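PDB 6RW0: protein angel homolog 2, which acts as a 2',3'-cyclic phosphatase within the CCR4 family of deadenylases and probably binds the 3'-untranslated regions of mRNA. Local coordinates for residues I366-E371 with A423-E428; P244-I249 with Y340-P345. All blocks are in the same frame, centred on the assembly; numbering follows the deposited sequence.

Overall arrangement
Both contacts belong to the endonuclease/exonuclease/phosphatase fold, with their centres about 16 Å apart, and they follow one another along the chain: interaction 2 (244-249 with 340-345) closes before interaction 1 (366-371 with 423-428) opens. Interaction 1 joins the two beta-sheets of the sandwich through strands 359-369 and 421-428. Interaction 2 lies on the outer side of strand 359-369, where helix 244-251 meets the loop that follows strand 336-338. Phe367 connects them, its CE1 lying 3.7 Å from Ile249 CG2 and 3.9 Å from Tyr246 CE1. Strand 359-369 thus packs against the opposing sheet on one face and helix 244-251 on the other.

Interaction 1 of 2, residues I366-E371 with A423-E428; sequences IFYSAE and AKFRLE
Ile366 and Tyr368 face Ala423 and Phe425 across two strand segments that run almost parallel, their axes 5° apart in direction and 10.1 Å apart at closest approach. No hydrogen bond links them, because the strands belong to different sheets: this is the face-to-face packing of the beta-sandwich at the heart of the DNase I-like fold. The CA atoms of Ile366 and Ala423 lie 7.9 Å apart, and those of Tyr368 and Phe425 9.2 Å. Ile366 and Tyr368 point toward the other strand, while Phe367 between them points away. The backbone hydrogen bonds of strand 359-369 go to its own sheet: Phe367 and Ser369 pair with Met233 and Ile231 of strand 231-236, and Tyr368 with Ser337 of strand 336-338.

Phe425 is the central piece. Its CE1 sits over one face of the Tyr368 ring, off the middle and 3.4 Å from Tyr368 CG, while its CZ also reaches the Tyr368 CB. The two rings meet obliquely, with centroids 5.0 Å apart and planes inclined at 50°. The tyrosine offers its face because CG is placed between the backbone N and the carbonyl carbon (chi1 65°), which sends the ring out nearly at right angles to its own strand, with one face toward Phe425. Replacing Tyr368 with an alanine would take away the surface under Phe425 CE1 and would probably open a gap between the sheets, setting the phenylalanine ring free to turn. Val339 touches all four of the contacting side chains, and Leu391 packs on both aromatic residues, extending the apolar layer.

Ile366 completes the contact with two branches. Its CG2 meets the edge of the Phe425 ring, close to the ring plane and 4.0 Å from Phe425 CZ, whereas Ile366 CD1, at the end of the other branch, lies 4.3 Å from Ala423 CB.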
loop_
_atom_site.group_PDB
_atom_site.type_symbol
_atom_site.label_atom_id
_atom_site.label_comp_id
_atom_site.label_asym_id
_atom_site.label_seq_id
_atom_site.Cartn_x
_atom_site.Cartn_y
_atom_site.Cartn_z
ATOM N N ILE A 366 -1.735 5.845 2.078
ATOM C CA ILE A 366 -1.488 5.657 3.504
ATOM C C ILE A 366 -2.827 5.877 4.196
ATOM O O ILE A 366 -3.362 6.995 4.183
ATOM C CB ILE A 366 -0.420 6.606 4.062
ATOM C CG1 ILE A 366 0.935 6.413 3.373
ATOM C CG2 ILE A 366 -0.262 6.341 5.563
ATOM C CD1 ILE A 366 2.000 7.454 3.726
ATOM N N PHE A 367 -3.382 4.819 4.777
ATOM C CA PHE A 367 -4.588 4.891 5.583
ATOM C C PHE A 367 -4.188 4.832 7.051
ATOM O O PHE A 367 -3.173 4.227 7.407
ATOM C CB PHE A 367 -5.504 3.716 5.268
ATOM C CG PHE A 367 -6.042 3.704 3.864
ATOM C CD1 PHE A 367 -7.050 4.570 3.492
ATOM C CD2 PHE A 367 -5.580 2.777 2.933
ATOM C CE1 PHE A 367 -7.577 4.529 2.208
ATOM C CE2 PHE A 367 -6.113 2.723 1.653
ATOM C CZ PHE A 367 -7.092 3.613 1.288
ATOM N N TYR A 368 -4.971 5.489 7.905
ATOM C CA TYR A 368 -4.636 5.521 9.324
ATOM C C TYR A 368 -5.896 5.601 10.177
ATOM O O TYR A 368 -6.924 6.128 9.749
ATOM C CB TYR A 368 -3.703 6.699 9.646
ATOM C CG TYR A 368 -4.320 8.073 9.436
ATOM C CD1 TYR A 368 -4.790 8.817 10.508
ATOM C CD2 TYR A 368 -4.426 8.629 8.161
ATOM C CE1 TYR A 368 -5.354 10.075 10.325
ATOM C CE2 TYR A 368 -4.989 9.880 7.970
ATOM C CZ TYR A 368 -5.455 10.598 9.053
ATOM O OH TYR A 368 -6.021 11.845 8.882
ATOM N N SER A 369 -5.791 5.073 11.399
ATOM C CA SER A 369 -6.872 5.152 12.370
ATOM C C SER A 369 -7.165 6.589 12.720
ATOM O O SER A 369 -6.271 7.310 13.167
ATOM C CB SER A 369 -6.407 4.509 13.673
ATOM O OG SER A 369 -6.306 3.131 13.527
ATOM N N ALA A 370 -8.428 6.990 12.604
ATOM C CA ALA A 370 -8.752 8.370 12.931
ATOM C C ALA A 370 -10.178 8.514 13.437
ATOM O O ALA A 370 -11.072 7.743 13.073
ATOM C CB ALA A 370 -8.556 9.299 11.723
ATOM N N GLU A 371 -10.372 9.535 14.273
ATOM C CA GLU A 371 -11.688 9.964 14.721
ATOM C C GLU A 371 -12.476 10.514 13.537
ATOM O O GLU A 371 -13.639 10.178 13.341
ATOM C CB GLU A 371 -11.564 11.073 15.769
ATOM C CG GLU A 371 -10.617 10.775 16.915
ATOM C CD GLU A 371 -11.234 9.883 17.973
ATOM O OE1 GLU A 371 -12.301 9.291 17.706
ATOM O OE2 GLU A 371 -10.654 9.779 19.075
ATOM N N ALA A 423 3.891 10.868 5.358
ATOM C CA ALA A 423 3.023 11.509 6.327
ATOM C C ALA A 423 3.739 11.613 7.660
ATOM O O ALA A 423 4.548 10.748 8.014
ATOM C CB ALA A 423 1.753 10.686 6.539
ATOM N N LYS A 424 3.391 12.645 8.422
ATOM C CA LYS A 424 3.806 12.751 9.815
ATOM C C LYS A 424 2.572 12.674 10.702
ATOM O O LYS A 424 1.609 13.425 10.495
ATOM C CB LYS A 424 4.566 14.038 10.113
ATOM C CG LYS A 424 5.109 14.036 11.542
ATOM C CD LYS A 424 6.258 15.013 11.748
ATOM C CE LYS A 424 6.121 15.721 13.085
ATOM N NZ LYS A 424 7.389 16.346 13.535
ATOM N N PHE A 425 2.630 11.787 11.680
ATOM C CA PHE A 425 1.507 11.522 12.596
ATOM C C PHE A 425 1.865 11.886 14.036
ATOM O O PHE A 425 3.019 11.908 14.378
ATOM C CB PHE A 425 1.137 10.038 12.586
ATOM C CG PHE A 425 0.572 9.538 11.285
ATOM C CD1 PHE A 425 -0.687 9.902 10.859
ATOM C CD2 PHE A 425 1.308 8.684 10.495
ATOM C CE1 PHE A 425 -1.188 9.440 9.658
ATOM C CE2 PHE A 425 0.805 8.231 9.296
ATOM C CZ PHE A 425 -0.441 8.601 8.884
ATOM N N ARG A 426 0.840 12.148 14.827
ATOM C CA ARG A 426 0.981 12.396 16.268
ATOM C C ARG A 426 0.101 11.398 17.023
ATOM O O ARG A 426 -1.059 11.306 16.711
ATOM C CB ARG A 426 0.528 13.808 16.644
ATOM C CG ARG A 426 0.462 14.023 18.147
ATOM C CD ARG A 426 0.614 15.480 18.531
ATOM N NE ARG A 426 1.898 15.997 18.137
ATOM C CZ ARG A 426 2.143 17.277 17.912
ATOM N NH1 ARG A 426 1.199 18.167 18.113
ATOM N NH2 ARG A 426 3.326 17.664 17.498
ATOM N N LEU A 427 0.654 10.682 17.985
ATOM C CA LEU A 427 -0.154 9.868 18.901
ATOM C C LEU A 427 -0.219 10.677 20.199
ATOM O O LEU A 427 0.813 10.886 20.787
ATOM C CB LEU A 427 0.528 8.525 19.120
ATOM C CG LEU A 427 -0.103 7.664 20.202
ATOM C CD1 LEU A 427 -1.545 7.360 19.875
ATOM C CD2 LEU A 427 0.696 6.398 20.400
ATOM N N GLU A 428 -1.391 11.160 20.558
ATOM C CA GLU A 428 -1.573 11.885 21.808
ATOM C C GLU A 428 -1.576 10.902 22.972
ATOM O O GLU A 428 -2.214 9.847 22.906
ATOM C CB GLU A 428 -2.904 12.632 21.797
ATOM C CG GLU A 428 -3.056 13.625 20.671
ATOM C CD GLU A 428 -2.370 14.944 20.951
ATOM O OE1 GLU A 428 -1.644 15.047 21.966
ATOM O OE2 GLU A 428 -2.568 15.881 20.151
#

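Interaction 2 of 2, residues P244-I249 with Y340-P345; sequences PLYSFI and YSHYFP
Tyr246 of helix 244-251 reaches His342, in the loop after strand 336-338, and this one pair carries the contact between segments whose nearest CA atoms, those of the same two residues, are 11.6 Å apart. The helical segment starts at Pro244, which rests on Leu254 and whose O accepts the Phe248 N in the first helical turn. Leu245 turns instead to Leu210 of helix 203-220.

Tyr246 comes next and points to the loop. Its CG lies anti to the backbone N (chi1 177°), which carries the phenol straight out from the helix to meet an imidazole approaching from the opposite direction. Tyr246 OH lies in the plane of the His342 ring, at its edge, and shares a hydrogen bond of 2.7 Å with His342 NE2. At 143° the bond is somewhat bent, and the neighbouring His342 CD2 comes within 3.2 Å of Tyr246 OH. The two ring planes stand at 83° to each other. Lys250 NZ also bonds to Tyr246 OH, so two nitrogen partners hold this buried hydroxyl. The carbonyl oxygen Tyr340 O lies 3.2 Å above the plane of the His342 ring, toward its rim, and Pro241 touches the histidine as well.

Further along, Ser247 OG turns back to Ser243 O, and Phe248 makes an edge-to-face contact with His332 while packing on Leu210 and Leu214. Ile249 ends the segment against Leu336, and its O accepts a bond from His332 NE2. Helix 244-251 therefore has one side on helix 203-220 and another turned to the 340-345 loop, a placement belonging to the endonuclease/exonuclease/phosphatase fold, in which it comes just after strand 231-236 and the family's Gly-Asp-Phe-Asn signature.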
loop_
_atom_site.group_PDB
_atom_site.type_symbol
_atom_site.label_atom_id
_atom_site.label_comp_id
_atom_site.label_asym_id
_atom_site.label_seq_id
_atom_site.Cartn_x
_atom_site.Cartn_y
_atom_site.Cartn_z
ATOM N N PRO A 244 -15.143 1.173 -5.682
ATOM C CA PRO A 244 -15.769 0.377 -4.613
ATOM C C PRO A 244 -14.784 -0.121 -3.570
ATOM O O PRO A 244 -15.082 -0.092 -2.370
ATOM C CB PRO A 244 -16.445 -0.765 -5.384
ATOM C CG PRO A 244 -16.795 -0.134 -6.714
ATOM C CD PRO A 244 -15.619 0.771 -7.022
ATOM N N LEU A 245 -13.610 -0.589 -3.982
ATOM C CA LEU A 245 -12.639 -1.068 -3.005
ATOM C C LEU A 245 -12.159 0.065 -2.096
ATOM O O LEU A 245 -12.083 -0.102 -0.871
ATOM C CB LEU A 245 -11.494 -1.751 -3.742
ATOM C CG LEU A 245 -10.462 -2.416 -2.836
ATOM C CD1 LEU A 245 -9.866 -3.669 -3.476
ATOM C CD2 LEU A 245 -9.330 -1.457 -2.431
ATOM N N TYR A 246 -11.863 1.231 -2.668
ATOM C CA TYR A 246 -11.466 2.381 -1.862
ATOM C C TYR A 246 -12.574 2.771 -0.893
ATOM O O TYR A 246 -12.318 3.023 0.291
ATOM C CB TYR A 246 -11.153 3.561 -2.779
ATOM C CG TYR A 246 -10.799 4.818 -2.020
ATOM C CD1 TYR A 246 -9.489 5.076 -1.640
ATOM C CD2 TYR A 246 -11.778 5.727 -1.656
ATOM C CE1 TYR A 246 -9.167 6.223 -0.934
ATOM C CE2 TYR A 246 -11.464 6.882 -0.950
ATOM C CZ TYR A 246 -10.151 7.112 -0.589
ATOM O OH TYR A 246 -9.813 8.246 0.117
ATOM N N SER A 247 -13.811 2.843 -1.389
ATOM C CA SER A 247 -14.925 3.247 -0.541
ATOM C C SER A 247 -15.116 2.275 0.613
ATOM O O SER A 247 -15.446 2.686 1.732
ATOM C CB SER A 247 -16.194 3.337 -1.381
ATOM O OG SER A 247 -16.043 4.307 -2.403
ATOM N N PHE A 248 -14.924 0.978 0.359
ATOM C CA PHE A 248 -15.014 -0.008 1.430
ATOM C C PHE A 248 -14.009 0.300 2.536
ATOM O O PHE A 248 -14.349 0.282 3.726
ATOM C CB PHE A 248 -14.814 -1.418 0.861
ATOM C CG PHE A 248 -14.699 -2.478 1.924
ATOM C CD1 PHE A 248 -15.683 -2.608 2.882
ATOM C CD2 PHE A 248 -13.610 -3.326 1.973
ATOM C CE1 PHE A 248 -15.587 -3.551 3.883
ATOM C CE2 PHE A 248 -13.516 -4.288 2.977
ATOM C CZ PHE A 248 -14.502 -4.394 3.923
ATOM N N ILE A 249 -12.758 0.584 2.168
ATOM C CA ILE A 249 -11.757 0.895 3.185
ATOM C C ILE A 249 -12.193 2.107 3.996
ATOM O O ILE A 249 -12.151 2.099 5.230
ATOM C CB ILE A 249 -10.376 1.111 2.542
ATOM C CG1 ILE A 249 -9.903 -0.186 1.888
ATOM C CG2 ILE A 249 -9.355 1.580 3.591
ATOM C CD1 ILE A 249 -8.635 -0.056 1.065
ATOM N N TYR A 340 -4.009 11.383 1.972
ATOM C CA TYR A 340 -4.216 12.258 0.833
ATOM C C TYR A 340 -5.687 12.360 0.462
ATOM O O TYR A 340 -6.471 11.433 0.679
ATOM C CB TYR A 340 -3.397 11.745 -0.340
ATOM C CG TYR A 340 -1.911 11.850 -0.093
ATOM C CD1 TYR A 340 -1.241 13.027 -0.345
ATOM C CD2 TYR A 340 -1.186 10.790 0.418
ATOM C CE1 TYR A 340 0.123 13.139 -0.131
ATOM C CE2 TYR A 340 0.173 10.897 0.655
ATOM C CZ TYR A 340 0.825 12.071 0.376
ATOM O OH TYR A 340 2.183 12.149 0.598
ATOM N N SER A 341 -6.058 13.528 -0.070
ATOM C CA SER A 341 -7.434 13.812 -0.455
ATOM C C SER A 341 -7.714 13.575 -1.936
ATOM O O SER A 341 -8.881 13.622 -2.342
ATOM C CB SER A 341 -7.796 15.252 -0.078
ATOM O OG SER A 341 -7.064 16.156 -0.875
ATOM N N HIS A 342 -6.690 13.307 -2.746
ATOM C CA HIS A 342 -6.781 12.756 -4.093
ATOM C C HIS A 342 -7.077 13.787 -5.178
ATOM O O HIS A 342 -6.973 13.449 -6.357
ATOM C CB HIS A 342 -7.774 11.579 -4.206
ATOM C CG HIS A 342 -7.637 10.595 -3.089
ATOM N ND1 HIS A 342 -6.440 9.988 -2.786
ATOM C CD2 HIS A 342 -8.532 10.141 -2.182
ATOM C CE1 HIS A 342 -6.607 9.192 -1.745
ATOM N NE2 HIS A 342 -7.863 9.281 -1.349
ATOM N N TYR A 343 -7.415 15.027 -4.836
ATOM C CA TYR A 343 -7.703 16.068 -5.816
ATOM C C TYR A 343 -7.117 17.366 -5.286
ATOM O O TYR A 343 -7.161 17.619 -4.082
ATOM C CB TYR A 343 -9.222 16.210 -6.041
ATOM C CG TYR A 343 -9.869 14.899 -6.440
ATOM C CD1 TYR A 343 -9.877 14.483 -7.762
ATOM C CD2 TYR A 343 -10.429 14.053 -5.484
ATOM C CE1 TYR A 343 -10.439 13.272 -8.129
ATOM C CE2 TYR A 343 -10.995 12.831 -5.847
ATOM C CZ TYR A 343 -10.994 12.451 -7.170
ATOM O OH TYR A 343 -11.549 11.248 -7.551
ATOM N N PHE A 344 -6.560 18.182 -6.172
ATOM C CA PHE A 344 -6.042 19.472 -5.718
ATOM C C PHE A 344 -7.200 20.435 -5.498
ATOM O O PHE A 344 -8.080 20.549 -6.354
ATOM C CB PHE A 344 -4.998 20.015 -6.687
ATOM C CG PHE A 344 -3.742 19.191 -6.689
ATOM C CD1 PHE A 344 -2.747 19.403 -5.749
ATOM C CD2 PHE A 344 -3.588 18.161 -7.590
ATOM C CE1 PHE A 344 -1.606 18.608 -5.736
ATOM C CE2 PHE A 344 -2.453 17.369 -7.584
ATOM C CZ PHE A 344 -1.464 17.592 -6.658
ATOM N N PRO A 345 -7.247 21.108 -4.351
ATOM C CA PRO A 345 -8.460 21.872 -4.003
ATOM C C PRO A 345 -8.763 23.025 -4.946
ATOM O O PRO A 345 -9.938 23.298 -5.231
ATOM C CB PRO A 345 -8.168 22.349 -2.571
ATOM C CG PRO A 345 -6.649 22.384 -2.487
ATOM C CD PRO A 345 -6.191 21.214 -3.324
#